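Local structure of maltose-binding protein MalE1 (Thermotoga maritima, 6DTU) at residues A[14-19]-A[292-297]; A[169-174]-A[179-184]; A[188-193]-A[356-361]; A[262-267]-A[299-304]. The protein binds maltotetraose and probably serves as the sugar-capturing component of a maltose transport system. All coordinates share one frame; numbering follows the deposited sequence.

In the fold
The four contacts sample both halves of a periplasmic binding protein. Contacts 1 and 4 are neighbours, their centres 11 Å apart: helix 289-298 of contact 1 runs on into strand 302-303 of contact 4, and Ile295 and Leu17 both pack on Phe266. Contacts 2 and 3 form a second pair, 18 Å between centres, in which strand 181-183 leads into helix 187-201 and Ala189 rests against Gly183 and Leu184. The centre of contact 1 lies about 37 and 41 Å from the centres of contacts 2 and 3, across the chain's centre. Because contacts 1 and 3 alternate along the sequence, the chain crosses between the halves more than once, as in this family, with the sugar of contact 4 near the middle.

Contact 1: residues A[14-19]-A[292-297]; sequences VDILQK and MYRIYL
Ile16 is the wedge between helices 14-28 and 289-298, which at this point run nearly antiparallel, 147° between their directions and 9.5 Å between axes. Its CG1 stands opposite the backbone N (chi1 -179°) and reaches the neighbouring helix, 3.7 Å from Arg294 O and 4.2 Å from Ile295 CG1. A bend at chi2 then swings the terminal methyl toward the Arg294 side chain, bringing CD1 to 4.2 Å from Arg294 CB. This small aliphatic knot is the close-packed part; no hydrogen bond joins the two segments.

One turn on, the character changes. Lys19, exposed to solvent, sends its CG to the edge of the Arg294 guanidinium, in the plane of the group and 3.7 Å from NH2. The two cationic ends are near each other, with Lys19 NZ 4.6 Å from Arg294 NH2, yet both form salt bridges to Glu23 OE2, which probably offsets their repulsion. The loose side is thus held by a shared acid one turn further along helix 14-28.

Beneath, Leu17 rests on Val34 of strand 31-36 and Ile295 on Tyr106 of strand 100-109, while Tyr293 and Tyr296 turn to helix 306-312.

Contact 2: residues A[169-174]-A[179-184]; sequences VFKQTE and VNDIGL
The Phe170 ring is sandwiched between two valine methyls. Val179 CG1 sits 3.9 Å from the ring centroid, only 5° off the normal, a CH-pi contact made almost squarely over the face; Val169 CG1 lies over the opposite face, 3.8 Å above the Phe170 ring plane. At the ring's edge, Ile182 CG1 comes to 4.1 Å from Phe170 CD1. With CG opposite its own carbonyl carbon (chi1 -57°), the ring is brought against Val179, at the corner of the other segment. Cut back to an alanine, this position would probably leave the Val179 methyl without its aromatic partner and open a gap between the two valines.

Outside this core the backbones pair as antiparallel strands. Phe170 and Ile182 form a non-hydrogen-bonded pair, flanked by Lys171 N to Asp181 O at 3.0 Å and by Gly183 N to Val169 O at 3.2 Å. The second donor approaches from above the carbonyl plane, 41° out of it, and the same oxygen also receives a CA-H...O contact from Ile182.

At the polar edge Lys171 and Asp181 run side by side, Lys171 CB 3.5 Å from Asp181 OD2. The ammonium itself does not close on the acid, for Lys171 NZ is 5.7 Å from Asp181 OD2; Asp181 OD1 is instead bonded to Tyr168 OH.

Strand 168-173 is the middle of a three-stranded antiparallel sheet, between 176-178 and 181-183. Phe170 and Ile182 pack from one face onto helix 358-374, while Val169 and Leu184 meet helix 155-164.

Contact 3: residues A[188-193]-A[356-361]; sequences GAIKGV and ATVEEA
Glu359 brings the one flat group among the touching side chains, yet neither a face nor an edge of its carboxylate carries the contact: the methylene beneath it does. Glu359 CG lies 3.7 Å from Ile190 CD1, the two side chains crossing at about a right angle. Beyond that methylene the chain bends at chi2, and OE1 has a long, weak ion pair with Lys194. This is helix-on-helix packing within one lobe of the periplasmic binding protein fold, made where helix 187-201 meets the capped first turn of helix 358-374.

The buried part belongs to three branched aliphatic residues. Val358 projects toward the other helix, and its CG1, opposite the backbone N (chi1 169°), enters between Ile190 and Val193. There it approaches Val193 CB to 3.6 Å, Ile190 O to 3.7 Å and Ile190 CG2 to 4.1 Å. Its second methyl, CG2, comes to 3.9 Å from Val193 CG1, the two valines crossing at a slant. One methyl thus touches two side chains and a backbone carbonyl, and no hydrogen bond crosses between the segments.

Val351 of helix 341-352 touches both Val193 and Val358, and Leu362 packs on Ile190 and Val193, closing a small apolar cluster. At the start of helix 358-374, Thr357 is the N-cap: its OG1 accepts from Glu360 N at 3.1 Å, with an N-H...O angle of 162°.

Contact 4: residues A[262-267]-A[299-304]; sequences GVQGFM and DPRLPS. With GLC (alpha-D-glucopyranose), chain C.
Arg301 NH1, only 3.5 Å from Gln264 CG, is gripped by two acceptors: the sugar hydroxyl oxygen GLC O3, at 2.9 Å, and Glu109, with which it forms a salt bridge. This is the maltotetraose pocket of a periplasmic binding protein, where strand 260-268 and the turn after helix 289-298 meet at the glucose. The neighbouring nitrogen, Arg301 NH2, donates to GLC O2 at 3.1 Å in a nearly straight bond (166°), so adjacent hydroxyls are read by the two ends of one guanidinium.

Gln264 lies across this group, its amide plane 44° from the guanidinium, and makes no hydrogen bond to it. Its NE2 bonds instead to Glu109 OE2, making Glu109 a shared partner of both side chains; Gln264 also touches a second glucose unit. A leucine in place of Arg301 would probably leave GLC O2 and O3 without these donors and Glu109 without its charged mate.

The arginine, extended from CG to NE, is steadied from behind by Asp299, itself bonded through OD2 to Tyr106. The grip is side-on and falls on a single oxygen: Asp299 OD1 takes NH2 and, at 2.9 Å, Arg301 NE.

Contact 1: residues A[14-19]-A[292-297]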
# COMPACT_ATOMS: atom_id res chain seq x y z
N VAL A 14 -14.79 -3.86 3.50
CA VAL A 14 -15.90 -4.81 3.60
C VAL A 14 -17.23 -4.08 3.84
O VAL A 14 -18.22 -4.36 3.17
CB VAL A 14 -15.64 -5.85 4.70
CG1 VAL A 14 -16.94 -6.58 5.02
CG2 VAL A 14 -14.52 -6.82 4.31
N ASP A 15 -17.26 -3.15 4.79
CA ASP A 15 -18.53 -2.55 5.18
C ASP A 15 -19.15 -1.77 4.04
O ASP A 15 -20.36 -1.89 3.76
CB ASP A 15 -18.35 -1.62 6.39
CG ASP A 15 -18.14 -2.36 7.70
OD1 ASP A 15 -18.23 -3.60 7.75
OD2 ASP A 15 -17.92 -1.65 8.71
N ILE A 16 -18.37 -0.89 3.42
CA ILE A 16 -18.94 -0.06 2.36
C ILE A 16 -19.35 -0.91 1.17
O ILE A 16 -20.42 -0.71 0.59
CB ILE A 16 -18.04 1.13 1.98
CG1 ILE A 16 -18.72 1.96 0.89
CG2 ILE A 16 -16.64 0.63 1.55
CD1 ILE A 16 -20.13 2.45 1.25
N LEU A 17 -18.52 -1.89 0.79
CA LEU A 17 -18.88 -2.74 -0.34
C LEU A 17 -20.08 -3.63 -0.04
O LEU A 17 -20.87 -3.94 -0.95
CB LEU A 17 -17.68 -3.57 -0.78
CG LEU A 17 -16.52 -2.80 -1.43
CD1 LEU A 17 -15.36 -3.73 -1.77
CD2 LEU A 17 -16.98 -2.08 -2.65
N GLN A 18 -20.24 -4.06 1.21
CA GLN A 18 -21.43 -4.82 1.59
C GLN A 18 -22.67 -3.98 1.37
O GLN A 18 -23.67 -4.46 0.82
CB GLN A 18 -21.34 -5.19 3.08
CG GLN A 18 -20.62 -6.50 3.42
CD GLN A 18 -20.55 -6.78 4.94
OE1 GLN A 18 -20.61 -5.85 5.76
NE2 GLN A 18 -20.42 -8.06 5.30
N LYS A 19 -22.63 -2.73 1.79
CA LYS A 19 -23.79 -1.86 1.66
C LYS A 19 -24.11 -1.59 0.20
O LYS A 19 -25.27 -1.66 -0.22
CB LYS A 19 -23.52 -0.57 2.43
CG LYS A 19 -24.67 0.41 2.41
CD LYS A 19 -25.85 -0.11 3.22
CE LYS A 19 -27.01 0.90 3.24
NZ LYS A 19 -27.76 1.01 1.94
N MET A 292 -17.97 6.51 -5.55
CA MET A 292 -16.55 6.66 -5.25
C MET A 292 -16.35 7.52 -4.01
O MET A 292 -15.43 7.27 -3.21
CB MET A 292 -15.83 7.23 -6.47
CG MET A 292 -15.57 6.19 -7.53
SD MET A 292 -14.19 5.16 -7.00
CE MET A 292 -14.14 3.88 -8.27
N TYR A 293 -17.21 8.51 -3.80
CA TYR A 293 -17.12 9.33 -2.60
C TYR A 293 -17.54 8.54 -1.37
O TYR A 293 -16.88 8.63 -0.32
CB TYR A 293 -17.91 10.61 -2.81
CG TYR A 293 -17.86 11.62 -1.70
CD1 TYR A 293 -16.66 11.98 -1.13
CD2 TYR A 293 -19.01 12.31 -1.31
CE1 TYR A 293 -16.59 12.95 -0.11
CE2 TYR A 293 -18.95 13.28 -0.31
CZ TYR A 293 -17.76 13.59 0.28
OH TYR A 293 -17.71 14.55 1.25
N ARG A 294 -18.59 7.71 -1.49
CA ARG A 294 -18.99 6.84 -0.40
C ARG A 294 -17.89 5.85 -0.05
O ARG A 294 -17.69 5.55 1.13
CB ARG A 294 -20.29 6.12 -0.73
CG ARG A 294 -21.44 7.08 -0.75
CD ARG A 294 -22.70 6.40 -1.24
NE ARG A 294 -23.07 5.33 -0.35
CZ ARG A 294 -23.96 4.39 -0.63
NH1 ARG A 294 -24.59 4.39 -1.79
NH2 ARG A 294 -24.21 3.44 0.26
N ILE A 295 -17.17 5.33 -1.05
CA ILE A 295 -16.02 4.47 -0.79
C ILE A 295 -14.95 5.23 -0.02
O ILE A 295 -14.39 4.72 0.96
CB ILE A 295 -15.48 3.83 -2.09
CG1 ILE A 295 -16.47 2.77 -2.61
CG2 ILE A 295 -14.10 3.18 -1.85
CD1 ILE A 295 -16.15 2.30 -3.99
N TYR A 296 -14.63 6.46 -0.44
CA TYR A 296 -13.71 7.30 0.33
C TYR A 296 -14.18 7.45 1.77
O TYR A 296 -13.40 7.34 2.71
CB TYR A 296 -13.53 8.69 -0.31
CG TYR A 296 -12.90 9.66 0.68
CD1 TYR A 296 -11.52 9.73 0.83
CD2 TYR A 296 -13.69 10.48 1.48
CE1 TYR A 296 -10.94 10.61 1.75
CE2 TYR A 296 -13.14 11.35 2.35
CZ TYR A 296 -11.77 11.41 2.52
OH TYR A 296 -11.24 12.28 3.45
N LEU A 297 -15.46 7.78 1.96
CA LEU A 297 -15.95 7.99 3.32
C LEU A 297 -15.81 6.74 4.16
O LEU A 297 -15.55 6.82 5.37
CB LEU A 297 -17.39 8.49 3.29
CG LEU A 297 -17.52 9.90 2.72
CD1 LEU A 297 -18.99 10.24 2.60
CD2 LEU A 297 -16.79 10.90 3.61

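Contact 2: residues A[169-174]-A[179-184]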
# COMPACT_ATOMS: atom_id res chain seq x y z
N VAL A 169 14.16 -0.11 -7.24
CA VAL A 169 13.81 -1.50 -7.55
C VAL A 169 14.40 -1.85 -8.90
O VAL A 169 15.43 -2.53 -8.99
CB VAL A 169 12.29 -1.75 -7.50
CG1 VAL A 169 11.99 -3.25 -7.70
CG2 VAL A 169 11.71 -1.26 -6.18
N PHE A 170 13.77 -1.37 -9.97
CA PHE A 170 14.23 -1.55 -11.33
C PHE A 170 14.57 -0.17 -11.88
O PHE A 170 13.82 0.79 -11.67
CB PHE A 170 13.11 -2.18 -12.19
CG PHE A 170 12.60 -3.51 -11.66
CD1 PHE A 170 13.47 -4.54 -11.39
CD2 PHE A 170 11.24 -3.72 -11.47
CE1 PHE A 170 13.00 -5.77 -10.92
CE2 PHE A 170 10.76 -4.94 -10.98
CZ PHE A 170 11.63 -5.97 -10.71
N LYS A 171 15.70 -0.07 -12.58
CA LYS A 171 16.16 1.23 -13.05
C LYS A 171 15.13 1.84 -13.99
O LYS A 171 14.67 1.20 -14.94
CB LYS A 171 17.51 1.08 -13.76
CG LYS A 171 18.15 2.41 -14.18
CD LYS A 171 18.60 3.21 -12.96
CE LYS A 171 19.21 4.53 -13.38
NZ LYS A 171 20.03 5.11 -12.28
N GLN A 172 14.74 3.07 -13.70
CA GLN A 172 13.86 3.82 -14.57
C GLN A 172 14.70 4.36 -15.72
O GLN A 172 15.66 5.10 -15.49
CB GLN A 172 13.19 4.96 -13.81
CG GLN A 172 12.18 5.75 -14.63
CD GLN A 172 11.04 4.88 -15.13
OE1 GLN A 172 10.15 4.50 -14.36
NE2 GLN A 172 11.05 4.57 -16.42
N THR A 173 14.39 3.95 -16.94
CA THR A 173 15.06 4.42 -18.15
C THR A 173 14.03 5.07 -19.06
O THR A 173 12.82 4.99 -18.84
CB THR A 173 15.77 3.29 -18.89
OG1 THR A 173 14.83 2.57 -19.69
CG2 THR A 173 16.40 2.32 -17.90
N GLU A 174 14.52 5.71 -20.13
CA GLU A 174 13.63 6.36 -21.08
C GLU A 174 12.81 5.36 -21.89
O GLU A 174 11.82 5.74 -22.51
CB GLU A 174 14.43 7.27 -22.03
CG GLU A 174 14.94 8.57 -21.40
CD GLU A 174 15.66 9.48 -22.39
OE1 GLU A 174 15.64 9.16 -23.60
OE2 GLU A 174 16.27 10.50 -21.96
N VAL A 179 14.34 -4.33 -15.80
CA VAL A 179 14.27 -5.37 -14.77
C VAL A 179 15.60 -6.08 -14.57
O VAL A 179 15.74 -6.83 -13.60
CB VAL A 179 13.12 -6.39 -14.93
CG1 VAL A 179 11.76 -5.69 -14.92
CG2 VAL A 179 13.32 -7.24 -16.17
N ASN A 180 16.55 -5.88 -15.48
CA ASN A 180 17.88 -6.45 -15.31
C ASN A 180 18.82 -5.54 -14.55
O ASN A 180 19.97 -5.93 -14.30
CB ASN A 180 18.48 -6.83 -16.67
CG ASN A 180 17.85 -8.07 -17.24
OD1 ASN A 180 16.75 -8.02 -17.80
ND2 ASN A 180 18.54 -9.19 -17.11
N ASP A 181 18.36 -4.36 -14.15
CA ASP A 181 19.16 -3.39 -13.41
C ASP A 181 18.44 -3.15 -12.10
O ASP A 181 17.52 -2.34 -12.02
CB ASP A 181 19.36 -2.12 -14.23
CG ASP A 181 20.21 -1.07 -13.52
OD1 ASP A 181 20.38 -1.14 -12.29
OD2 ASP A 181 20.70 -0.16 -14.21
N ILE A 182 18.87 -3.86 -11.06
CA ILE A 182 18.23 -3.82 -9.75
C ILE A 182 19.08 -2.97 -8.82
O ILE A 182 20.30 -3.13 -8.76
CB ILE A 182 18.02 -5.24 -9.21
CG1 ILE A 182 17.10 -6.03 -10.14
CG2 ILE A 182 17.41 -5.21 -7.81
CD1 ILE A 182 16.91 -7.47 -9.71
N GLY A 183 18.44 -2.04 -8.09
CA GLY A 183 19.20 -1.12 -7.25
C GLY A 183 18.97 -1.26 -5.76
O GLY A 183 19.19 -0.32 -4.98
N LEU A 184 18.55 -2.43 -5.33
CA LEU A 184 18.22 -2.65 -3.93
C LEU A 184 19.43 -3.04 -3.09
O LEU A 184 19.27 -3.36 -1.91
CB LEU A 184 17.12 -3.70 -3.81
CG LEU A 184 15.82 -3.25 -4.48
CD1 LEU A 184 14.86 -4.42 -4.52
CD2 LEU A 184 15.21 -2.08 -3.73

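Contact 3: residues A[188-193]-A[356-361]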
# COMPACT_ATOMS: atom_id res chain seq x y z
N GLY A 188 23.05 3.63 -1.98
CA GLY A 188 21.91 4.28 -1.38
C GLY A 188 21.03 3.32 -0.61
O GLY A 188 20.56 3.64 0.49
N ALA A 189 20.76 2.14 -1.18
CA ALA A 189 19.97 1.16 -0.46
C ALA A 189 20.66 0.77 0.83
O ALA A 189 20.02 0.62 1.88
CB ALA A 189 19.78 -0.08 -1.33
N ILE A 190 21.99 0.63 0.78
CA ILE A 190 22.75 0.26 1.96
C ILE A 190 22.66 1.33 3.02
O ILE A 190 22.45 1.03 4.20
CB ILE A 190 24.20 -0.06 1.57
CG1 ILE A 190 24.23 -1.37 0.78
CG2 ILE A 190 25.09 -0.12 2.81
CD1 ILE A 190 25.57 -1.68 0.11
N LYS A 191 22.76 2.60 2.62
CA LYS A 191 22.66 3.69 3.59
C LYS A 191 21.26 3.75 4.21
O LYS A 191 21.11 3.99 5.41
CB LYS A 191 23.00 5.02 2.91
CG LYS A 191 23.23 6.16 3.87
CD LYS A 191 24.02 7.29 3.22
CE LYS A 191 24.47 8.32 4.26
NZ LYS A 191 24.80 9.62 3.61
N GLY A 192 20.23 3.48 3.40
CA GLY A 192 18.87 3.47 3.92
C GLY A 192 18.62 2.33 4.90
O GLY A 192 17.95 2.51 5.92
N VAL A 193 19.12 1.14 4.58
CA VAL A 193 18.94 0.03 5.52
C VAL A 193 19.85 0.20 6.73
O VAL A 193 19.53 -0.29 7.83
CB VAL A 193 19.14 -1.31 4.78
CG1 VAL A 193 19.01 -2.50 5.72
CG2 VAL A 193 18.11 -1.45 3.65
N ALA A 356 23.16 -10.71 9.87
CA ALA A 356 24.01 -10.43 8.73
C ALA A 356 24.23 -8.93 8.66
O ALA A 356 23.44 -8.14 9.19
CB ALA A 356 23.39 -10.95 7.42
N THR A 357 25.33 -8.54 8.01
CA THR A 357 25.54 -7.13 7.75
C THR A 357 24.53 -6.65 6.72
O THR A 357 23.89 -7.44 6.02
CB THR A 357 26.95 -6.87 7.21
OG1 THR A 357 27.06 -7.40 5.87
CG2 THR A 357 27.99 -7.51 8.11
N VAL A 358 24.36 -5.33 6.65
CA VAL A 358 23.43 -4.77 5.67
C VAL A 358 23.88 -5.12 4.26
O VAL A 358 23.07 -5.52 3.41
CB VAL A 358 23.28 -3.25 5.87
CG1 VAL A 358 22.52 -2.63 4.69
CG2 VAL A 358 22.57 -2.97 7.17
N GLU A 359 25.18 -5.01 3.99
CA GLU A 359 25.69 -5.20 2.64
C GLU A 359 25.52 -6.64 2.20
O GLU A 359 25.17 -6.90 1.04
CB GLU A 359 27.17 -4.81 2.61
CG GLU A 359 27.43 -3.33 2.86
CD GLU A 359 27.86 -2.99 4.29
OE1 GLU A 359 27.45 -3.68 5.27
OE2 GLU A 359 28.59 -1.99 4.43
N GLU A 360 25.79 -7.59 3.09
CA GLU A 360 25.61 -9.00 2.77
C GLU A 360 24.14 -9.33 2.58
O GLU A 360 23.78 -10.08 1.66
CB GLU A 360 26.18 -9.86 3.88
CG GLU A 360 26.23 -11.35 3.55
CD GLU A 360 27.29 -11.72 2.50
OE1 GLU A 360 28.05 -10.83 2.05
OE2 GLU A 360 27.36 -12.91 2.14
N ALA A 361 23.27 -8.80 3.44
CA ALA A 361 21.86 -9.16 3.34
C ALA A 361 21.27 -8.66 2.04
O ALA A 361 20.53 -9.38 1.36
CB ALA A 361 21.10 -8.61 4.54

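Contact 4: residues A[262-267]-A[299-304]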
# COMPACT_ATOMS: atom_id res chain seq x y z
N GLY A 262 1.11 3.77 -4.17
CA GLY A 262 0.27 2.66 -4.60
C GLY A 262 -1.09 3.16 -5.06
O GLY A 262 -1.56 4.20 -4.61
N VAL A 263 -1.70 2.42 -5.98
CA VAL A 263 -3.07 2.70 -6.42
C VAL A 263 -3.90 1.47 -6.11
O VAL A 263 -3.47 0.34 -6.38
CB VAL A 263 -3.13 3.09 -7.91
CG1 VAL A 263 -4.53 3.54 -8.26
CG2 VAL A 263 -2.13 4.22 -8.20
N GLN A 264 -5.06 1.67 -5.48
CA GLN A 264 -5.97 0.59 -5.10
C GLN A 264 -7.14 0.61 -6.08
O GLN A 264 -7.59 1.68 -6.49
CB GLN A 264 -6.51 0.81 -3.68
CG GLN A 264 -5.47 0.74 -2.57
CD GLN A 264 -5.09 -0.68 -2.23
OE1 GLN A 264 -5.90 -1.60 -2.33
NE2 GLN A 264 -3.84 -0.87 -1.81
N GLY A 265 -7.61 -0.58 -6.47
CA GLY A 265 -8.64 -0.67 -7.48
C GLY A 265 -9.30 -2.04 -7.53
O GLY A 265 -8.95 -2.97 -6.80
N PHE A 266 -10.28 -2.12 -8.42
CA PHE A 266 -11.12 -3.30 -8.60
C PHE A 266 -10.71 -4.00 -9.88
O PHE A 266 -10.70 -3.39 -10.95
CB PHE A 266 -12.59 -2.86 -8.72
CG PHE A 266 -13.15 -2.17 -7.49
CD1 PHE A 266 -13.91 -2.89 -6.57
CD2 PHE A 266 -12.94 -0.81 -7.26
CE1 PHE A 266 -14.44 -2.27 -5.41
CE2 PHE A 266 -13.46 -0.18 -6.10
CZ PHE A 266 -14.21 -0.92 -5.18
N MET A 267 -10.42 -5.30 -9.77
CA MET A 267 -10.01 -6.12 -10.91
C MET A 267 -11.01 -7.25 -11.09
O MET A 267 -11.58 -7.73 -10.12
CB MET A 267 -8.63 -6.69 -10.67
CG MET A 267 -7.58 -5.62 -10.74
SD MET A 267 -6.07 -6.05 -9.86
CE MET A 267 -6.52 -5.70 -8.16
N ASP A 299 -13.48 4.31 3.48
CA ASP A 299 -12.10 3.84 3.41
C ASP A 299 -11.27 5.00 2.90
O ASP A 299 -10.89 5.04 1.71
CB ASP A 299 -12.02 2.63 2.46
CG ASP A 299 -10.61 2.12 2.25
OD1 ASP A 299 -9.70 2.52 3.00
OD2 ASP A 299 -10.42 1.28 1.33
N PRO A 300 -10.95 5.97 3.75
CA PRO A 300 -10.41 7.25 3.25
C PRO A 300 -8.93 7.21 2.89
O PRO A 300 -8.05 7.15 3.76
CB PRO A 300 -10.69 8.23 4.40
CG PRO A 300 -10.71 7.38 5.62
CD PRO A 300 -11.30 6.05 5.19
N ARG A 301 -8.65 7.27 1.58
CA ARG A 301 -7.29 7.39 1.05
C ARG A 301 -7.23 8.65 0.17
O ARG A 301 -7.75 9.69 0.57
CB ARG A 301 -6.87 6.09 0.35
CG ARG A 301 -7.15 4.88 1.24
CD ARG A 301 -6.71 3.55 0.65
NE ARG A 301 -7.34 2.43 1.36
CZ ARG A 301 -6.84 1.20 1.45
NH1 ARG A 301 -5.65 0.88 0.92
NH2 ARG A 301 -7.57 0.28 2.09
N LEU A 302 -6.62 8.59 -1.03
CA LEU A 302 -6.54 9.75 -1.92
C LEU A 302 -7.33 9.44 -3.19
O LEU A 302 -6.82 8.76 -4.08
CB LEU A 302 -5.07 10.08 -2.26
CG LEU A 302 -4.13 10.36 -1.07
CD1 LEU A 302 -2.69 10.56 -1.50
CD2 LEU A 302 -4.58 11.55 -0.28
N PRO A 303 -8.58 9.92 -3.32
CA PRO A 303 -9.45 9.44 -4.42
C PRO A 303 -8.87 9.60 -5.82
O PRO A 303 -8.27 10.62 -6.14
CB PRO A 303 -10.74 10.24 -4.23
CG PRO A 303 -10.79 10.46 -2.72
CD PRO A 303 -9.34 10.70 -2.33
N SER A 304 -9.05 8.56 -6.64
CA SER A 304 -8.58 8.55 -8.02
C SER A 304 -9.56 9.16 -9.01
O SER A 304 -9.16 9.50 -10.12
CB SER A 304 -8.18 7.14 -8.47
OG SER A 304 -7.05 6.70 -7.76
C1 GLC C . -5.29 -3.24 4.70
C2 GLC C . -5.29 -2.32 3.55
C3 GLC C . -4.16 -2.57 2.64
C4 GLC C . -2.86 -2.47 3.37
C5 GLC C . -2.81 -3.52 4.51
C6 GLC C . -1.71 -3.37 5.37
O1 GLC C . -5.51 -4.55 4.27
O2 GLC C . -6.56 -2.51 2.85
O3 GLC C . -4.24 -1.55 1.58
O4 GLC C . -1.76 -2.73 2.45
O5 GLC C . -4.02 -3.20 5.40
O6 GLC C . -1.69 -4.47 6.28